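Local coordinates for protein B-129 (Sulfolobus virus 1, PDB 2WBT) that probably binds DNA through two C2H2-type zinc fingers, each holding a zinc ion, and is essential for virus function, at the interface of chains A and B. Residues are numbered along the deposited sequence; one frame, centred on the assembly and turned at random. Chains: chain A/B, B-129.

Contact 1: the interface of chains A and B. Residues chain A 31, 35, 39; chain B 51, 54, 57.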
loop_
_atom_site.group_PDB
_atom_site.type_symbol
_atom_site.label_atom_id
_atom_site.label_comp_id
_atom_site.label_asym_id
_atom_site.label_seq_id
_atom_site.Cartn_x
_atom_site.Cartn_y
_atom_site.Cartn_z
ATOM N N ARG A 31 -8.453 21.645 2.322
ATOM C CA ARG A 31 -8.937 20.274 2.498
ATOM C C ARG A 31 -7.944 19.400 3.275
ATOM O O ARG A 31 -8.344 18.416 3.897
ATOM C CB ARG A 31 -9.246 19.638 1.136
ATOM C CG ARG A 31 -10.107 18.383 1.204
ATOM C CD ARG A 31 -10.356 17.773 -0.174
ATOM N NE ARG A 31 -11.158 18.636 -1.045
ATOM C CZ ARG A 31 -11.822 18.228 -2.128
ATOM N NH1 ARG A 31 -11.811 16.950 -2.499
ATOM N NH2 ARG A 31 -12.514 19.108 -2.843
ATOM N N LEU A 35 -8.473 17.641 7.444
ATOM C CA LEU A 35 -8.283 16.245 7.823
ATOM C C LEU A 35 -8.113 16.146 9.334
ATOM O O LEU A 35 -7.635 17.085 9.974
ATOM C CB LEU A 35 -7.046 15.658 7.135
ATOM C CG LEU A 35 -6.993 15.716 5.605
ATOM C CD1 LEU A 35 -5.610 15.326 5.103
ATOM C CD2 LEU A 35 -8.061 14.821 4.995
ATOM N N GLN A 39 -5.685 11.250 10.257
ATOM C CA GLN A 39 -5.517 11.165 8.799
ATOM C C GLN A 39 -4.174 11.743 8.358
ATOM O O GLN A 39 -3.480 11.153 7.530
ATOM C CB GLN A 39 -6.657 11.891 8.081
ATOM C CG GLN A 39 -7.984 11.142 8.112
ATOM C CD GLN A 39 -9.161 11.997 7.669
ATOM O OE1 GLN A 39 -9.232 13.186 7.976
ATOM N NE2 GLN A 39 -10.096 11.385 6.951
ATOM N N ILE B 51 -5.373 13.273 -0.269
ATOM C CA ILE B 51 -6.092 14.469 0.188
ATOM C C ILE B 51 -7.497 14.525 -0.421
ATOM O O ILE B 51 -8.470 14.832 0.268
ATOM C CB ILE B 51 -5.324 15.769 -0.151
ATOM C CG1 ILE B 51 -4.167 15.976 0.828
ATOM C CG2 ILE B 51 -6.248 16.980 -0.091
ATOM C CD1 ILE B 51 -3.221 17.090 0.428
ATOM N N PRO B 54 -9.607 10.816 1.061
ATOM C CA PRO B 54 -9.097 10.428 2.384
ATOM C C PRO B 54 -9.648 9.100 2.899
ATOM O O PRO B 54 -9.102 8.537 3.848
ATOM C CB PRO B 54 -9.551 11.573 3.302
ATOM C CG PRO B 54 -10.091 12.632 2.418
ATOM C CD PRO B 54 -10.499 11.982 1.147
ATOM N N LEU B 57 -7.003 6.377 2.677
ATOM C CA LEU B 57 -5.833 6.408 3.578
ATOM C C LEU B 57 -5.602 5.134 4.399
ATOM O O LEU B 57 -4.474 4.646 4.475
ATOM C CB LEU B 57 -5.905 7.615 4.523
ATOM C CG LEU B 57 -5.264 8.902 3.998
ATOM C CD1 LEU B 57 -5.699 10.101 4.827
ATOM C CD2 LEU B 57 -3.746 8.778 3.984
#

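Contact 2: the interface of chains A and B. Residues chain A 50, 57, 60, 64; chain B 43, 46, 64.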
loop_
_atom_site.group_PDB
_atom_site.type_symbol
_atom_site.label_atom_id
_atom_site.label_comp_id
_atom_site.label_asym_id
_atom_site.label_seq_id
_atom_site.Cartn_x
_atom_site.Cartn_y
_atom_site.Cartn_z
ATOM N N LEU A 50 7.380 5.395 1.769
ATOM C CA LEU A 50 7.786 5.641 0.382
ATOM C C LEU A 50 9.225 6.156 0.293
ATOM O O LEU A 50 9.953 5.812 -0.640
ATOM C CB LEU A 50 6.831 6.630 -0.298
ATOM C CG LEU A 50 5.422 6.116 -0.615
ATOM C CD1 LEU A 50 4.563 7.235 -1.183
ATOM C CD2 LEU A 50 5.463 4.933 -1.572
ATOM N N LEU A 57 7.079 3.304 -5.171
ATOM C CA LEU A 57 6.620 4.354 -6.089
ATOM C C LEU A 57 6.310 3.795 -7.483
ATOM O O LEU A 57 5.353 4.223 -8.129
ATOM C CB LEU A 57 7.667 5.467 -6.198
ATOM C CG LEU A 57 7.923 6.272 -4.921
ATOM C CD1 LEU A 57 9.216 7.066 -5.032
ATOM C CD2 LEU A 57 6.749 7.190 -4.619
ATOM N N SER A 60 3.003 1.864 -7.353
ATOM C CA SER A 60 1.885 2.661 -6.834
ATOM C C SER A 60 0.676 2.680 -7.767
ATOM O O SER A 60 -0.465 2.576 -7.313
ATOM C CB SER A 60 2.341 4.094 -6.556
ATOM O OG SER A 60 3.291 4.133 -5.506
ATOM N N TYR A 64 -3.161 1.634 -6.416
ATOM C CA TYR A 64 -4.352 2.492 -6.490
ATOM C C TYR A 64 -5.365 2.044 -7.542
ATOM O O TYR A 64 -6.543 2.400 -7.461
ATOM C CB TYR A 64 -3.942 3.952 -6.700
ATOM C CG TYR A 64 -3.409 4.562 -5.427
ATOM C CD1 TYR A 64 -4.262 4.828 -4.360
ATOM C CD2 TYR A 64 -2.055 4.841 -5.272
ATOM C CE1 TYR A 64 -3.786 5.371 -3.177
ATOM C CE2 TYR A 64 -1.568 5.388 -4.091
ATOM C CZ TYR A 64 -2.438 5.649 -3.048
ATOM O OH TYR A 64 -1.963 6.192 -1.875
ATOM N N ILE B 43 5.601 10.912 -5.357
ATOM C CA ILE B 43 5.293 10.998 -3.927
ATOM C C ILE B 43 4.210 12.037 -3.638
ATOM O O ILE B 43 3.223 11.733 -2.967
ATOM C CB ILE B 43 6.551 11.322 -3.082
ATOM C CG1 ILE B 43 7.389 10.059 -2.866
ATOM C CG2 ILE B 43 6.160 11.915 -1.731
ATOM C CD1 ILE B 43 8.593 10.267 -1.969
ATOM N N ILE B 46 0.867 11.142 -4.949
ATOM C CA ILE B 46 0.224 10.150 -4.083
ATOM C C ILE B 46 -0.470 10.805 -2.886
ATOM O O ILE B 46 -1.571 10.403 -2.514
ATOM C CB ILE B 46 1.237 9.083 -3.591
ATOM C CG1 ILE B 46 1.551 8.094 -4.715
ATOM C CG2 ILE B 46 0.692 8.320 -2.391
ATOM C CD1 ILE B 46 2.818 7.296 -4.487
ATOM N N TYR B 64 0.938 -0.328 1.477
ATOM C CA TYR B 64 2.302 0.209 1.422
ATOM C C TYR B 64 3.195 -0.404 2.503
ATOM O O TYR B 64 4.389 -0.609 2.284
ATOM C CB TYR B 64 2.313 1.743 1.526
ATOM C CG TYR B 64 2.087 2.447 0.203
ATOM C CD1 TYR B 64 1.068 3.386 0.049
ATOM C CD2 TYR B 64 2.894 2.171 -0.898
ATOM C CE1 TYR B 64 0.863 4.029 -1.166
ATOM C CE2 TYR B 64 2.695 2.806 -2.114
ATOM C CZ TYR B 64 1.680 3.733 -2.243
ATOM O OH TYR B 64 1.490 4.361 -3.450
#

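Contact 3: the interface of chains A and B. Residues chain A 124-125; chain B 66-67, 70, 125-127.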
loop_
_atom_site.group_PDB
_atom_site.type_symbol
_atom_site.label_atom_id
_atom_site.label_comp_id
_atom_site.label_asym_id
_atom_site.label_seq_id
_atom_site.Cartn_x
_atom_site.Cartn_y
_atom_site.Cartn_z
ATOM N N HIS A 124 4.047 -10.920 -3.419
ATOM C CA HIS A 124 3.349 -9.628 -3.282
ATOM C C HIS A 124 2.123 -9.706 -2.385
ATOM O O HIS A 124 1.515 -8.681 -2.052
ATOM C CB HIS A 124 2.985 -9.078 -4.656
ATOM C CG HIS A 124 4.167 -8.933 -5.560
ATOM N ND1 HIS A 124 5.040 -7.872 -5.470
ATOM C CD2 HIS A 124 4.641 -9.731 -6.544
ATOM C CE1 HIS A 124 5.992 -8.013 -6.373
ATOM N NE2 HIS A 124 5.774 -9.132 -7.040
ATOM N N ASN A 125 1.787 -10.935 -1.997
ATOM C CA ASN A 125 0.731 -11.222 -1.042
ATOM C C ASN A 125 -0.661 -10.803 -1.486
ATOM O O ASN A 125 -1.504 -10.454 -0.660
ATOM C CB ASN A 125 1.058 -10.595 0.312
ATOM C CG ASN A 125 0.813 -11.545 1.458
ATOM O OD1 ASN A 125 1.615 -11.625 2.388
ATOM N ND2 ASN A 125 -0.291 -12.282 1.399
ATOM N N LEU B 66 2.467 -3.470 3.875
ATOM C CA LEU B 66 2.535 -4.888 3.509
ATOM C C LEU B 66 3.688 -5.116 2.540
ATOM O O LEU B 66 4.555 -5.956 2.781
ATOM C CB LEU B 66 1.226 -5.356 2.867
ATOM C CG LEU B 66 1.194 -6.807 2.367
ATOM C CD1 LEU B 66 1.320 -7.790 3.521
ATOM C CD2 LEU B 66 -0.079 -7.067 1.583
ATOM N N LEU B 67 3.685 -4.356 1.447
ATOM C CA LEU B 67 4.738 -4.437 0.430
ATOM C C LEU B 67 6.111 -4.071 0.997
ATOM O O LEU B 67 7.130 -4.603 0.552
ATOM C CB LEU B 67 4.411 -3.527 -0.761
ATOM C CG LEU B 67 3.158 -3.872 -1.571
ATOM C CD1 LEU B 67 2.977 -2.885 -2.713
ATOM C CD2 LEU B 67 3.207 -5.300 -2.098
ATOM N N LYS B 70 7.060 -7.086 2.949
ATOM C CA LYS B 70 7.253 -8.165 1.979
ATOM C C LYS B 70 8.646 -8.104 1.342
ATOM O O LYS B 70 9.192 -9.129 0.930
ATOM C CB LYS B 70 6.171 -8.112 0.895
ATOM C CG LYS B 70 5.904 -9.442 0.213
ATOM C CD LYS B 70 5.075 -10.373 1.086
ATOM C CE LYS B 70 4.772 -11.668 0.361
ATOM N NZ LYS B 70 4.094 -12.665 1.235
ATOM N N ASN B 125 -7.797 -10.276 0.205
ATOM C CA ASN B 125 -6.805 -10.968 -0.645
ATOM C C ASN B 125 -5.437 -11.193 0.010
ATOM O O ASN B 125 -4.485 -11.600 -0.661
ATOM C CB ASN B 125 -6.611 -10.244 -1.994
ATOM C CG ASN B 125 -7.876 -10.202 -2.830
ATOM O OD1 ASN B 125 -8.072 -9.279 -3.622
ATOM N ND2 ASN B 125 -8.732 -11.209 -2.672
ATOM N N ILE B 126 -5.345 -10.944 1.312
ATOM C CA ILE B 126 -4.088 -11.095 2.045
ATOM C C ILE B 126 -4.105 -12.393 2.844
ATOM O O ILE B 126 -4.701 -12.470 3.921
ATOM C CB ILE B 126 -3.836 -9.905 2.986
ATOM C CG1 ILE B 126 -3.916 -8.583 2.218
ATOM C CG2 ILE B 126 -2.478 -10.036 3.661
ATOM C CD1 ILE B 126 -2.973 -8.481 1.045
ATOM N N CYS B 127 -3.430 -13.402 2.306
ATOM C CA CYS B 127 -3.455 -14.749 2.856
ATOM C C CYS B 127 -2.032 -15.201 3.166
ATOM O O CYS B 127 -1.076 -14.743 2.535
ATOM C CB CYS B 127 -4.128 -15.703 1.865
ATOM S SG CYS B 127 -5.733 -15.100 1.246
#

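Contact 1: the interface of chains A and B
A:Leu35 and A:Gln39 of one chain pack over B:Pro54 of the other, with A:Arg31 and B:Ile51 at one end of the patch and B:Leu57 at the other. The site is a small apolar patch in the N-terminal helical part of B-129, where two copies of the protein meet around a two-fold axis.

The carbon contacts are at ordinary van der Waals distance and aliphatic. Branch CD2 of A:Leu35 reaches the proline ring at CG of B:Pro54, 3.9 Å away, and the two side chains cross at about a right angle. This leucine has CG anti to its carbonyl carbon (chi1 -57°), which sends the branched end towards the other chain. Farther along, CB of A:Gln39 meets CD1 of B:Leu57 at 3.8 Å, again nearly perpendicular.

Polar groups join in by contact rather than by a bond seen within the patch. The amide nitrogen NE2 of A:Gln39 lies 3.7 Å from CB of B:Pro54. The backbone O of A:Gln39 is 3.7 Å from CD1 of B:Leu57, so the same methyl touches both side chain and main chain.

A:Arg31 uses its aliphatic stem. With CG anti to the backbone N (chi1 -164°), the stem runs past the end of helix 37-52 of chain B and puts CD 3.5 Å from the backbone O of B:Ile51.

Contact 2: the interface of chains A and B
A:Ser60 and B:Tyr64 join the two chains by a hydrogen bond between hydroxyl groups, OG to OH, at 2.7 Å. Which one donates is not settled. The serine oxygen lies at the edge of the B:Tyr64 ring and in its plane. Within chain A, the same OG also makes a weak bond to the backbone O of A:Leu57.

The two copies of Tyr64 meet close to the hydroxyl bond. Their side chains cross at about a right angle. OH of A:Tyr64 comes in the plane of the B:Tyr64 ring, 3.6 Å from its CE1, while CE2 of A:Tyr64 lies 3.3 Å from the hydroxyl OH of B:Tyr64.

Apolar contacts, with methyls also against hydroxyls, fill the rest. A:Leu50 splits its two branches: CD2 sits over a face of the B:Tyr64 ring, 3.5 Å from its CE2, and CD1 meets CD1 of B:Ile46 at 3.7 Å, tip to tip. B:Ile46 has CG1 anti to the carbonyl carbon (chi1 -76°). Its CD1 reaches A:Leu50 and A:Ser60, while its CG2 lies 3.4 Å from OH of A:Tyr64. Beyond it, CD2 of A:Leu57 packs on CG1 of B:Ile43 at 3.4 Å.

The patch packs helix 37-52 of each chain, and the helix that carries Tyr64 (60-72 in A, 57-72 in B), against the partner. It combines apolar burial with a hydroxyl pair and likely helps hold the two copies together as a dimer.

Contact 3: the interface of chains A and B
The end of the second C2H2 zinc finger of chain A meets helix 57-72 and the C-terminal segment of chain B. A:His124 is the last zinc-binding residue of that finger, and A:Asn125 follows it. The A:Asn125 side chain carries the contact, and its amide is held at both ends.

On the oxygen side, NZ of B:Lys70 donates to OD1 of A:Asn125 at 2.9 Å. The amine sits above the carbonyl plane, 60° out of it. The lysine has CG anti to the backbone N (chi1 -155°) and bends at chi2, then runs straight to its amine. The two side chains cross at about a right angle.

On the nitrogen side, ND2 of A:Asn125 donates to the backbone O of B:Cys127 at 2.8 Å. The angle at the hydrogen is 145°, and the acceptor is slightly tilted from the amide plane. Together the two bonds should fix the rotation of the amide.

Leucines line the helix side. CD2 of B:Leu66 is 3.9 Å from CB of A:Asn125, and CD2 of B:Leu67 is 3.8 Å from the backbone O of A:His124.

B:Cys127 forms a disulfide with B:Cys121, which ties the C-terminal segment back to helix 113-122 of the same finger. The site lies where one chain's finger end fits between the partner's helix 57-72 and its C-terminal segment.

The contacts run along one two-fold symmetric interface. The C-alpha centres of contact 1 and contact 2 are about 15 Å apart, as are those of contact 2 and contact 3. Contact 1 and contact 3 are about 24 Å apart, so contact 2 lies between them. Helix 57-72 of chain B serves all three, and helix 37-52 of both chains serves contacts 1 and 2. Leu57 takes part from chain B in contact 1 and from chain A in contact 2. Contact 3 extends the pairing to the zinc fingers; if the pair seen in the crystal is the working dimer, it may set how the fingers are placed.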